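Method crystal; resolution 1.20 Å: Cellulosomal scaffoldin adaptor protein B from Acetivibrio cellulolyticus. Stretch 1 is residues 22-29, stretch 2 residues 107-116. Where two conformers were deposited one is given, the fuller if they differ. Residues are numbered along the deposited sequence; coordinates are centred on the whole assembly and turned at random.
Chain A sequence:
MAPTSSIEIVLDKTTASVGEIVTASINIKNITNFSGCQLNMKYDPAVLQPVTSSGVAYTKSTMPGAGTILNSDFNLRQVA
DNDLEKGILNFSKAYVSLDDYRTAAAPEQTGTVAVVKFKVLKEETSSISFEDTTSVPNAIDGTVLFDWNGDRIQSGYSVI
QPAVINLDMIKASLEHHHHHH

Stretch 1 22-29: VTASINIK
Stretch 2 107-116: PEQTGTVAVV

The contact between residues 22-29 and 107-116 is held mainly by an antiparallel ladder of backbone hydrogen bonds. At one end, Ala 24 and Val 116 form a reciprocal pair: Ala 24 N donates to Val 116 O at 2.8 Å, and Val 116 N donates to Ala 24 O at 2.9 Å. At the other end Ile 28 and Gly 111 repeat the pattern, with Ile 28 N to Gly 111 O at 2.8 Å and Gly 111 N to Ile 28 O at 3.0 Å. Between them the register shifts. Ile 26 N donates to Ala 114 O at 3.0 Å with a nearly straight angle of 169°, but Ile 26 O accepts from Val 113 N, at 2.8 Å and 150°. Two successive residues of the second strand thus serve one residue of the first, as in a bulge. The backbone angles fit this reading: Val 113 has phi/psi of -78/-29, whereas Ala 114 is almost fully extended at -169/161.

One side-chain hydrogen bond reinforces the ladder. Thr 112 OG1 donates to Asn 27 OD1 at 2.7 Å, joining residues whose CA atoms lie 4.3 Å apart in a non-hydrogen-bonded pair. Both side chains take the m rotamer at chi1 (-59° for Thr 112, -66° for Asn 27), and chi2 of -9° places the Asn 27 amide so that OD1 meets the hydroxyl.

The strand 22-29 is extended throughout, with phi from -96 to -135 and psi from 105 to 151. Strand 111-116 runs against it at 142° between N-to-C directions, with a closest axial approach of 4.5 Å. CA-H...O contacts supplement the ladder: Val 115 CA to Ala 24 O, Thr 112 CA to Ile 26 O and Thr 110 CA to Ile 28 O are each 3.3 Å, and Asn 27 CA to Gly 111 O is 3.4 Å. Gly 111, at 162/-174, occupies a conformation in which a CB would be jammed against the carbonyl oxygen of Thr 110.

From Ala 24 to Ile 28 the side chains alternate between the two faces of the sheet; in the second strand the alternation is interrupted at Val 113, whose CA-to-CB bond points sideways between Thr 112 on one face and Ala 114 on the other. Ser 25, Asn 27, Thr 112 and Val 115 share one face. There Ser 25 CB lies 3.9 Å from Thr 112 CG2, and Ser 25 OG lies 4.1 Å from Val 115 CG2; Ser 25 is m and Val 115 t. Nearby, Thr 23 CG2 comes within 3.3 Å of Val 115 CG1.

Ala 24, Ile 26, Ile 28, Ala 114 and Val 116 point to the other, buried face. Ile 26 (m, t) brings CG2 to 3.5 Å from Val 113 CG2 and CD1 to 4.1 Å from Ala 114 CB. Ile 28 (p, t) packs CG2 4.0 Å from Val 113 CG1, while its CD1 reaches Gln 109 O at 3.7 Å. Val 113 (m) therefore touches both isoleucines. Beyond the ladder, Lys 29 CA approaches Thr 110 OG1 at 3.6 Å. Together the stretches bury 675 Å².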

ATOM      1  N   VAL A  22       3.905   2.917  13.290  1.00  7.51           N
ATOM      2  CA  VAL A  22       4.281   3.685  12.123  1.00  7.64           C
ATOM      3  C   VAL A  22       3.220   3.431  11.064  1.00  7.67           C
ATOM      4  O   VAL A  22       2.912   2.271  10.734  1.00  8.72           O
ATOM      5  CB  VAL A  22       5.667   3.221  11.598  1.00  9.06           C
ATOM      6  CG1 VAL A  22       6.003   3.908  10.264  1.00 12.08           C
ATOM      7  CG2 VAL A  22       6.756   3.446  12.633  1.00 10.80           C
ATOM      8  N   THR A  23       2.622   4.498  10.537  1.00  7.09           N
ATOM      9  CA  THR A  23       1.550   4.370   9.567  1.00  7.27           C
ATOM     10  C   THR A  23       2.105   4.600   8.184  1.00  7.00           C
ATOM     11  O   THR A  23       2.600   5.696   7.881  1.00  7.76           O
ATOM     12  CB  THR A  23       0.419   5.350   9.899  1.00  8.66           C
ATOM     13  OG1 THR A  23      -0.087   5.074  11.213  1.00  9.85           O
ATOM     14  CG2 THR A  23      -0.728   5.230   8.910  1.00  9.71           C
ATOM     15  N   ALA A  24       2.001   3.579   7.344  1.00  6.68           N
ATOM     16  CA  ALA A  24       2.423   3.653   5.954  1.00  7.19           C
ATOM     17  C   ALA A  24       1.183   3.905   5.090  1.00  7.28           C
ATOM     18  O   ALA A  24       0.308   3.055   4.946  1.00  9.55           O
ATOM     19  CB  ALA A  24       3.114   2.353   5.543  1.00  8.13           C
ATOM     20  N   SER A  25       1.132   5.086   4.497  1.00  6.92           N
ATOM     21  CA  SER A  25       0.073   5.456   3.580  1.00  7.25           C
ATOM     22  C   SER A  25       0.536   5.229   2.158  1.00  6.92           C
ATOM     23  O   SER A  25       1.617   5.656   1.761  1.00  8.82           O
ATOM     24  CB  SER A  25      -0.285   6.933   3.764  1.00  8.04           C
ATOM     25  OG  SER A  25      -0.823   7.152   5.048  1.00  9.45           O
ATOM     26  N   ILE A  26      -0.275   4.519   1.382  1.00  6.55           N
ATOM     27  CA  ILE A  26       0.016   4.228  -0.008  1.00  6.39           C
ATOM     28  C   ILE A  26      -0.699   5.278  -0.844  1.00  5.85           C
ATOM     29  O   ILE A  26      -1.920   5.262  -0.970  1.00  6.84           O
ATOM     30  CB  ILE A  26      -0.409   2.823  -0.427  1.00  7.38           C
ATOM     31  CG1 ILE A  26       0.246   1.735   0.441  1.00  9.96           C
ATOM     32  CG2 ILE A  26      -0.057   2.625  -1.896  1.00  8.71           C
ATOM     33  CD1 ILE A  26      -0.422   0.448   0.376  0.50  9.84           C
ATOM     34  N   ASN A  27       0.069   6.227  -1.371  1.00  6.44           N
ATOM     35  CA  ASN A  27      -0.456   7.433  -1.982  1.00  6.47           C
ATOM     36  C   ASN A  27      -0.195   7.445  -3.469  1.00  7.10           C
ATOM     37  O   ASN A  27       0.948   7.264  -3.905  1.00  8.45           O
ATOM     38  CB  ASN A  27       0.155   8.696  -1.359  1.00  7.72           C
ATOM     39  CG  ASN A  27      -0.245   8.879   0.076  1.00  7.92           C
ATOM     40  OD1 ASN A  27      -1.097   8.176   0.595  1.00  8.16           O
ATOM     41  ND2 ASN A  27       0.397   9.825   0.747  1.00 10.89           N
ATOM     42  N   ILE A  28      -1.245   7.705  -4.238  1.00  7.15           N
ATOM     43  CA  ILE A  28      -1.122   7.918  -5.668  1.00  7.61           C
ATOM     44  C   ILE A  28      -1.305   9.390  -6.004  1.00  7.24           C
ATOM     45  O   ILE A  28      -2.014  10.091  -5.291  1.00  8.06           O
ATOM     46  CB  ILE A  28      -2.084   7.026  -6.507  1.00  7.51           C
ATOM     47  CG1 ILE A  28      -3.560   7.397  -6.300  0.97  8.67           C
ATOM     48  CG2 ILE A  28      -1.844   5.555  -6.224  0.97  9.35           C
ATOM     49  CD1 ILE A  28      -4.514   6.701  -7.281  0.97  8.78           C
ATOM     50  N   LYS A  29      -0.668   9.810  -7.078  1.00  8.41           N
ATOM     51  CA  LYS A  29      -0.798  11.145  -7.611  1.00  9.30           C
ATOM     52  C   LYS A  29      -0.970  11.083  -9.122  1.00  8.86           C
ATOM     53  O   LYS A  29      -0.148  10.494  -9.825  1.00  9.79           O
ATOM     54  CB  LYS A  29       0.451  11.963  -7.307  1.00 10.82           C
ATOM     55  CG  LYS A  29       0.390  13.396  -7.690  0.50 15.16           C
ATOM     56  CD  LYS A  29       1.600  14.157  -7.195  0.50 15.71           C
ATOM     57  CE  LYS A  29       2.720  14.299  -8.223  0.50 19.81           C
ATOM     58  NZ  LYS A  29       3.345  12.992  -8.588  0.50 24.64           N
ATOM     59  N   PRO A 107     -13.011  10.927 -11.579  1.00 10.06           N
ATOM     60  CA  PRO A 107     -12.052   9.864 -11.257  1.00 10.34           C
ATOM     61  C   PRO A 107     -11.150  10.212 -10.073  1.00  9.54           C
ATOM     62  O   PRO A 107     -10.730  11.360  -9.896  1.00 10.69           O
ATOM     63  CB  PRO A 107     -11.230   9.718 -12.545  1.00 10.98           C
ATOM     64  CG  PRO A 107     -11.347  11.032 -13.221  1.00 12.86           C
ATOM     65  CD  PRO A 107     -12.758  11.500 -12.911  1.00 11.48           C
ATOM     66  N   GLU A 108     -10.889   9.206  -9.263  1.00  9.86           N
ATOM     67  CA  GLU A 108     -10.043   9.308  -8.075  0.50  9.41           C
ATOM     68  C   GLU A 108      -8.579   9.137  -8.428  1.00 10.01           C
ATOM     69  O   GLU A 108      -8.009   8.068  -8.240  1.00 11.46           O
ATOM     70  CB  GLU A 108     -10.415   8.186  -7.141  0.50 10.15           C
ATOM     71  CG  GLU A 108     -11.811   8.238  -6.682  0.50  9.99           C
ATOM     72  CD  GLU A 108     -12.172   7.027  -5.888  0.50  8.76           C
ATOM     73  OE1 GLU A 108     -11.334   6.110  -5.713  0.50  9.55           O
ATOM     74  OE2 GLU A 108     -13.315   6.992  -5.425  0.50  8.55           O
ATOM     75  N   GLN A 109      -7.953  10.202  -8.936  1.00  9.61           N
ATOM     76  CA  GLN A 109      -6.609  10.147  -9.513  1.00  9.93           C
ATOM     77  C   GLN A 109      -5.508  10.386  -8.505  1.00  9.14           C
ATOM     78  O   GLN A 109      -4.349  10.035  -8.774  1.00  9.48           O
ATOM     79  CB  GLN A 109      -6.499  11.146 -10.669  1.00 10.56           C
ATOM     80  CG  GLN A 109      -7.588  10.900 -11.709  1.00 11.46           C
ATOM     81  CD  GLN A 109      -7.379  11.630 -13.005  1.00 13.10           C
ATOM     82  OE1 GLN A 109      -6.626  12.630 -13.094  1.00 19.37           O
ATOM     83  NE2 GLN A 109      -7.999  11.146 -14.020  1.00 10.40           N
ATOM     84  N   THR A 110      -5.860  10.990  -7.373  1.00  8.88           N
ATOM     85  CA  THR A 110      -4.893  11.378  -6.351  1.00  8.77           C
ATOM     86  C   THR A 110      -5.498  11.081  -4.998  1.00  8.39           C
ATOM     87  O   THR A 110      -6.593  11.545  -4.689  1.00  9.28           O
ATOM     88  CB  THR A 110      -4.545  12.868  -6.456  1.00  9.70           C
ATOM     89  OG1 THR A 110      -3.885  13.076  -7.708  1.00 11.00           O
ATOM     90  CG2 THR A 110      -3.633  13.319  -5.325  1.00 11.60           C
ATOM     91  N   GLY A 111      -4.786  10.315  -4.175  1.00  8.09           N
ATOM     92  CA  GLY A 111      -5.242  10.038  -2.820  1.00  8.49           C
ATOM     93  C   GLY A 111      -4.548   8.847  -2.226  1.00  7.41           C
ATOM     94  O   GLY A 111      -3.613   8.307  -2.806  1.00  8.52           O
ATOM     95  N   THR A 112      -4.997   8.461  -1.039  1.00  7.29           N
ATOM     96  CA  THR A 112      -4.409   7.336  -0.322  1.00  6.98           C
ATOM     97  C   THR A 112      -5.265   6.114  -0.591  1.00  6.66           C
ATOM     98  O   THR A 112      -6.446   6.096  -0.232  1.00  7.30           O
ATOM     99  CB  THR A 112      -4.338   7.643   1.197  1.00  7.72           C
ATOM    100  OG1 THR A 112      -3.555   8.830   1.392  1.00  8.90           O
ATOM    101  CG2 THR A 112      -3.777   6.479   1.993  1.00  8.28           C
ATOM    102  N   VAL A 113      -4.692   5.113  -1.235  1.00  6.39           N
ATOM    103  CA  VAL A 113      -5.455   3.944  -1.596  1.00  7.23           C
ATOM    104  C   VAL A 113      -5.674   3.002  -0.425  1.00  7.01           C
ATOM    105  O   VAL A 113      -6.654   2.271  -0.427  1.00  9.68           O
ATOM    106  CB  VAL A 113      -4.848   3.203  -2.805  1.00  9.70           C
ATOM    107  CG1 VAL A 113      -4.821   4.079  -4.027  1.00 13.25           C
ATOM    108  CG2 VAL A 113      -3.515   2.645  -2.550  1.00 11.75           C
ATOM    109  N   ALA A 114      -4.743   2.981   0.521  1.00  6.80           N
ATOM    110  CA  ALA A 114      -4.761   2.038   1.621  1.00  8.09           C
ATOM    111  C   ALA A 114      -3.726   2.496   2.620  1.00  7.31           C
ATOM    112  O   ALA A 114      -2.793   3.233   2.275  1.00  7.27           O
ATOM    113  CB  ALA A 114      -4.420   0.617   1.101  1.00 12.47           C
ATOM    114  N   VAL A 115      -3.875   2.006   3.849  1.00  7.39           N
ATOM    115  CA  VAL A 115      -2.950   2.284   4.920  1.00  7.63           C
ATOM    116  C   VAL A 115      -2.552   0.966   5.575  1.00  7.19           C
ATOM    117  O   VAL A 115      -3.399   0.111   5.848  1.00  9.05           O
ATOM    118  CB  VAL A 115      -3.642   3.199   5.943  1.00 11.20           C
ATOM    119  CG1 VAL A 115      -2.840   3.405   7.168  1.00 13.59           C
ATOM    120  CG2 VAL A 115      -3.970   4.530   5.315  1.00 12.73           C
ATOM    121  N   VAL A 116      -1.250   0.812   5.814  1.00  7.34           N
ATOM    122  CA  VAL A 116      -0.746  -0.320   6.589  1.00  6.73           C
ATOM    123  C   VAL A 116      -0.011   0.250   7.782  1.00  6.83           C
ATOM    124  O   VAL A 116       0.968   0.972   7.634  1.00  7.63           O
ATOM    125  CB  VAL A 116       0.183  -1.263   5.775  1.00  7.68           C
ATOM    126  CG1 VAL A 116       0.636  -2.426   6.679  1.00  9.68           C
ATOM    127  CG2 VAL A 116      -0.533  -1.765   4.547  1.00 10.36           C
TER